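Side-chain contacts in plasma serine protease inhibitor (Homo sapiens, PDB 3DY0), which inhibits serine proteases in a heparin-dependent way, being cleaved in its reactive centre loop and trapping the protease in a stable, inactive complex: residues Gln80-Pro85 against Phe89-Gly94; Ala295-Ile300 against Ser304-Ser309. One frame throughout, in Å; residues are numbered along the deposited sequence.

Contact 1: residues Gln80-Pro85 against Phe89-Gly94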
loop_
_atom_site.group_PDB
_atom_site.type_symbol
_atom_site.label_atom_id
_atom_site.label_comp_id
_atom_site.label_asym_id
_atom_site.label_seq_id
_atom_site.Cartn_x
_atom_site.Cartn_y
_atom_site.Cartn_z
ATOM N N GLN A 80 15.957 6.533 -5.598
ATOM C CA GLN A 80 16.806 7.423 -6.380
ATOM C C GLN A 80 16.129 7.787 -7.696
ATOM O O GLN A 80 16.220 8.926 -8.155
ATOM C CB GLN A 80 18.162 6.762 -6.650
ATOM C CG GLN A 80 19.004 6.566 -5.397
ATOM C CD GLN A 80 20.332 5.888 -5.679
ATOM O OE1 GLN A 80 21.134 5.669 -4.770
ATOM N NE2 GLN A 80 20.569 5.552 -6.940
ATOM N N GLU A 81 15.446 6.818 -8.295
ATOM C CA GLU A 81 14.747 7.044 -9.554
ATOM C C GLU A 81 13.644 8.077 -9.365
ATOM O O GLU A 81 13.404 8.905 -10.240
ATOM C CB GLU A 81 14.148 5.738 -10.082
ATOM C CG GLU A 81 15.157 4.831 -10.774
ATOM C CD GLU A 81 14.543 3.524 -11.240
ATOM O OE1 GLU A 81 15.225 2.772 -11.970
ATOM O OE2 GLU A 81 13.383 3.243 -10.871
ATOM N N LEU A 82 12.982 8.034 -8.213
ATOM C CA LEU A 82 11.906 8.975 -7.935
ATOM C C LEU A 82 12.419 10.375 -7.622
ATOM O O LEU A 82 11.628 11.300 -7.439
ATOM C CB LEU A 82 11.034 8.457 -6.786
ATOM C CG LEU A 82 10.252 7.190 -7.141
ATOM C CD1 LEU A 82 9.485 6.691 -5.932
ATOM C CD2 LEU A 82 9.296 7.493 -8.291
ATOM N N ASN A 83 13.739 10.532 -7.553
ATOM C CA ASN A 83 14.320 11.843 -7.292
ATOM C C ASN A 83 14.307 12.623 -8.595
ATOM O O ASN A 83 14.520 13.837 -8.615
ATOM C CB ASN A 83 15.751 11.719 -6.766
ATOM C CG ASN A 83 15.797 11.314 -5.307
ATOM O OD1 ASN A 83 15.132 11.920 -4.466
ATOM N ND2 ASN A 83 16.586 10.293 -4.996
ATOM N N GLN A 84 14.061 11.906 -9.686
ATOM C CA GLN A 84 13.971 12.513 -11.004
ATOM C C GLN A 84 12.492 12.819 -11.188
ATOM O O GLN A 84 11.636 12.054 -10.743
ATOM C CB GLN A 84 14.439 11.537 -12.086
ATOM N N PRO A 85 12.170 13.945 -11.836
ATOM C CA PRO A 85 10.764 14.300 -12.043
ATOM C C PRO A 85 10.016 13.287 -12.903
ATOM O O PRO A 85 10.480 12.920 -13.983
ATOM C CB PRO A 85 10.854 15.676 -12.699
ATOM C CG PRO A 85 12.123 15.580 -13.489
ATOM C CD PRO A 85 13.062 14.902 -12.512
ATOM N N PHE A 89 2.956 12.787 -14.415
ATOM C CA PHE A 89 2.211 12.691 -13.165
ATOM C C PHE A 89 3.094 12.922 -11.945
ATOM O O PHE A 89 4.202 13.446 -12.057
ATOM C CB PHE A 89 1.530 11.321 -13.064
ATOM C CG PHE A 89 2.486 10.168 -12.990
ATOM C CD1 PHE A 89 2.547 9.374 -11.847
ATOM C CD2 PHE A 89 3.324 9.867 -14.061
ATOM C CE1 PHE A 89 3.425 8.297 -11.769
ATOM C CE2 PHE A 89 4.207 8.790 -13.994
ATOM C CZ PHE A 89 4.257 8.002 -12.846
ATOM N N GLN A 90 2.600 12.525 -10.778
ATOM C CA GLN A 90 3.352 12.718 -9.548
ATOM C C GLN A 90 3.409 11.462 -8.691
ATOM O O GLN A 90 2.392 10.811 -8.448
ATOM C CB GLN A 90 2.734 13.862 -8.742
ATOM C CG GLN A 90 3.521 14.262 -7.503
ATOM C CD GLN A 90 2.954 15.499 -6.823
ATOM O OE1 GLN A 90 3.483 15.965 -5.812
ATOM N NE2 GLN A 90 1.871 16.038 -7.376
ATOM N N LEU A 91 4.613 11.122 -8.250
ATOM C CA LEU A 91 4.820 9.965 -7.393
ATOM C C LEU A 91 5.973 10.244 -6.447
ATOM O O LEU A 91 7.120 10.394 -6.876
ATOM C CB LEU A 91 5.123 8.709 -8.213
ATOM C CG LEU A 91 5.444 7.479 -7.353
ATOM C CD1 LEU A 91 4.306 7.223 -6.362
ATOM C CD2 LEU A 91 5.656 6.267 -8.248
ATOM N N SER A 92 5.657 10.320 -5.158
ATOM C CA SER A 92 6.656 10.580 -4.130
ATOM C C SER A 92 6.686 9.421 -3.140
ATOM O O SER A 92 5.642 8.881 -2.779
ATOM C CB SER A 92 6.320 11.881 -3.395
ATOM O OG SER A 92 7.268 12.156 -2.380
ATOM N N LEU A 93 7.885 9.043 -2.709
ATOM C CA LEU A 93 8.054 7.948 -1.757
ATOM C C LEU A 93 9.212 8.337 -0.843
ATOM O O LEU A 93 10.289 8.689 -1.325
ATOM C CB LEU A 93 8.390 6.662 -2.514
ATOM C CG LEU A 93 8.524 5.348 -1.743
ATOM C CD1 LEU A 93 7.193 4.969 -1.116
ATOM C CD2 LEU A 93 8.991 4.255 -2.704
ATOM N N GLY A 94 9.002 8.280 0.469
ATOM C CA GLY A 94 10.070 8.663 1.376
ATOM C C GLY A 94 10.040 8.000 2.738
ATOM O O GLY A 94 9.049 7.376 3.122
HETATM O O HOH W 1 9.340 12.025 -6.099
#
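L82, just past the end of helix 65-81, packs on L91 and L93 of strand 90-99. Its CB points at the strand and CG carries the fork, but the contact is made by the two methyls. With CG anti to the carbonyl carbon (chi1 -67°) and CD1 continuing the chain away from CA (chi2 176°), the fork opens along the strand. CD1 lies against L93, 3.6 Å from L93 CB and 4.1 Å from L93 CD2. CD2 takes the other leucine, with its methyl 3.8 Å from L91 CD2 and 4.0 Å from L91 CG. L91 and L93 are two residues apart and therefore emerge on the same face of the strand, so one methyl serves each. In serpin terms this is the passage from helix D to strand 2 of the large sheet A; strand 159-172 pairs antiparallel with it, bonding to Q90, S92 and G94 through the backbone. L93 continues the apolar patch onto L78 and L79 of the helix, while L91 also packs on an apolar side chain of a bound peptide. At E81 the chain leaves the helix in a type I turn to Q84, with Q84 N bonded to E81 O at 3.1 Å. No direct hydrogen bond joins the two segments. Instead one water donates to both backbones, 2.7 Å from L82 O and 2.9 Å from L91 O.

Contact 2: residues Ala295-Ile300 against Ser304-Ser309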
loop_
_atom_site.group_PDB
_atom_site.type_symbol
_atom_site.label_atom_id
_atom_site.label_comp_id
_atom_site.label_asym_id
_atom_site.label_seq_id
_atom_site.Cartn_x
_atom_site.Cartn_y
_atom_site.Cartn_z
ATOM N N ALA A 295 11.880 -10.102 20.579
ATOM C CA ALA A 295 12.320 -9.497 19.333
ATOM C C ALA A 295 13.829 -9.310 19.380
ATOM O O ALA A 295 14.380 -8.931 20.415
ATOM C CB ALA A 295 11.647 -8.146 19.147
ATOM N N ASP A 296 14.496 -9.597 18.268
ATOM C CA ASP A 296 15.933 -9.392 18.181
ATOM C C ASP A 296 16.102 -8.166 17.292
ATOM O O ASP A 296 16.064 -8.266 16.063
ATOM C CB ASP A 296 16.636 -10.594 17.547
ATOM C CG ASP A 296 18.143 -10.393 17.421
ATOM O OD1 ASP A 296 18.627 -9.274 17.706
ATOM O OD2 ASP A 296 18.842 -11.349 17.027
ATOM N N LEU A 297 16.251 -7.004 17.922
ATOM C CA LEU A 297 16.432 -5.754 17.195
ATOM C C LEU A 297 17.768 -5.145 17.602
ATOM O O LEU A 297 17.903 -3.929 17.725
ATOM C CB LEU A 297 15.285 -4.788 17.507
ATOM C CG LEU A 297 13.940 -5.196 16.895
ATOM C CD1 LEU A 297 12.823 -4.345 17.468
ATOM C CD2 LEU A 297 14.017 -5.058 15.377
ATOM N N SER A 298 18.750 -6.019 17.802
ATOM C CA SER A 298 20.094 -5.622 18.197
ATOM C C SER A 298 20.746 -4.703 17.171
ATOM O O SER A 298 21.686 -3.977 17.489
ATOM C CB SER A 298 20.960 -6.869 18.402
ATOM O OG SER A 298 20.917 -7.706 17.258
ATOM N N GLY A 299 20.244 -4.735 15.942
ATOM C CA GLY A 299 20.802 -3.892 14.900
ATOM C C GLY A 299 20.365 -2.440 14.980
ATOM O O GLY A 299 21.048 -1.557 14.467
ATOM N N ILE A 300 19.237 -2.164 15.626
ATOM C CA ILE A 300 18.782 -0.780 15.725
ATOM C C ILE A 300 19.248 -0.108 17.013
ATOM O O ILE A 300 19.524 1.093 17.032
ATOM C CB ILE A 300 17.243 -0.675 15.637
ATOM C CG1 ILE A 300 16.822 0.795 15.726
ATOM C CG2 ILE A 300 16.599 -1.484 16.749
ATOM C CD1 ILE A 300 15.330 1.027 15.586
ATOM N N SER A 304 18.151 -2.663 26.027
ATOM C CA SER A 304 17.364 -3.850 26.338
ATOM C C SER A 304 15.861 -3.667 26.146
ATOM O O SER A 304 15.335 -2.555 26.231
ATOM C CB SER A 304 17.624 -4.293 27.784
ATOM O OG SER A 304 18.930 -4.815 27.948
ATOM N N ASN A 305 15.186 -4.782 25.886
ATOM C CA ASN A 305 13.739 -4.824 25.706
ATOM C C ASN A 305 13.169 -3.924 24.611
ATOM O O ASN A 305 12.101 -3.335 24.785
ATOM C CB ASN A 305 13.048 -4.505 27.037
ATOM C CG ASN A 305 11.585 -4.913 27.051
ATOM O OD1 ASN A 305 11.252 -6.080 26.839
ATOM N ND2 ASN A 305 10.704 -3.953 27.308
ATOM N N ILE A 306 13.871 -3.811 23.488
ATOM C CA ILE A 306 13.365 -2.992 22.391
ATOM C C ILE A 306 12.553 -3.895 21.468
ATOM O O ILE A 306 13.004 -4.975 21.081
ATOM C CB ILE A 306 14.505 -2.325 21.582
ATOM C CG1 ILE A 306 13.903 -1.440 20.482
ATOM C CG2 ILE A 306 15.421 -3.385 20.983
ATOM C CD1 ILE A 306 14.927 -0.666 19.673
ATOM N N GLN A 307 11.350 -3.451 21.127
ATOM C CA GLN A 307 10.471 -4.223 20.258
ATOM C C GLN A 307 9.516 -3.276 19.558
ATOM O O GLN A 307 9.428 -2.103 19.908
ATOM C CB GLN A 307 9.675 -5.235 21.085
ATOM C CG GLN A 307 8.888 -4.598 22.223
ATOM C CD GLN A 307 8.410 -5.609 23.250
ATOM O OE1 GLN A 307 7.494 -6.393 22.995
ATOM N NE2 GLN A 307 9.037 -5.599 24.421
ATOM N N VAL A 308 8.806 -3.785 18.561
ATOM C CA VAL A 308 7.846 -2.973 17.839
ATOM C C VAL A 308 6.488 -3.176 18.496
ATOM O O VAL A 308 5.965 -4.289 18.516
ATOM C CB VAL A 308 7.773 -3.388 16.355
ATOM C CG1 VAL A 308 6.666 -2.619 15.645
ATOM C CG2 VAL A 308 9.118 -3.123 15.683
ATOM N N SER A 309 5.939 -2.103 19.056
ATOM C CA SER A 309 4.638 -2.170 19.714
ATOM C C SER A 309 3.534 -2.276 18.677
ATOM O O SER A 309 2.565 -3.014 18.857
ATOM C CB SER A 309 4.417 -0.932 20.591
ATOM O OG SER A 309 4.629 0.266 19.869
HETATM O O HOH W 2 14.603 -6.470 22.408
#
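The loop that feeds strand 307-319, strand 5 of serpin sheet A, folds back here so that A295, L297 and I300 meet I306, Q307 and V308. L297 is the middle of it. Its CB sits 3.8 Å from I306 CG2, and its CD1 reaches further along the strand, 3.7 Å from Q307 CA, with the carbonyl oxygen of I306 and the CG2 methyl of V308 also close by. Its CG stands anti to the carbonyl carbon (chi1 -71°), and CD1, anti to CA, extends on toward Q307. A295 adds a lighter touch, its CB 4.0 Å from Q307 CB, before the glutamine chain heads off elsewhere. I306 has CG1 anti to its backbone N (chi1 -178°), which sends CD1 toward the I300 CG2 branch; I300 was built in two conformers, so the tight approach of those two methyls is doubtful. I306 O is also gripped by a water, 2.6 Å away, that donates as well to A295 O at 3.2 Å and so bridges the two backbones where no direct bond does. Between A295 and L297, whose side chains face the strand, D296 points away and shapes the loop. Its OD1 takes S298 OG at 2.8 Å on the syn side and, nearly along the C-O axis, S298 N at 3.3 Å with a fairly straight N-H (165°). OD2 is bonded to S49, and T51 bonds to the D296 backbone N. L297 and V308 both lie on L43 of helix 33-45, and Q307 and S309 pair with strand 323-335, the cleaved reactive loop inserted into the sheet. The result is an Asx turn, with L297, I300 and I306 packed together at the start of strand 5 of sheet A in the cleaved, loop-inserted serpin.

From the N terminus, the chain runs through helix 65-81, and contact 1 closes the short loop that turns it into strand 90-99. Much later, after strand 259-277, contact 2 closes another short loop, just ahead of strand 307-319. The two follow in series, neither nested nor crossed, each spanning three intervening residues. Their centres are 31 Å apart and their nearest atoms about 15 Å, so they do not touch. Yet both end on the same sheet: contact 1 ties the turn after helix 65-81 to the strand beside 159-172, while contact 2 ties the loop to the strand beside 323-335, with helix 33-45 packed against both, and these two partner strands pair antiparallel with each other.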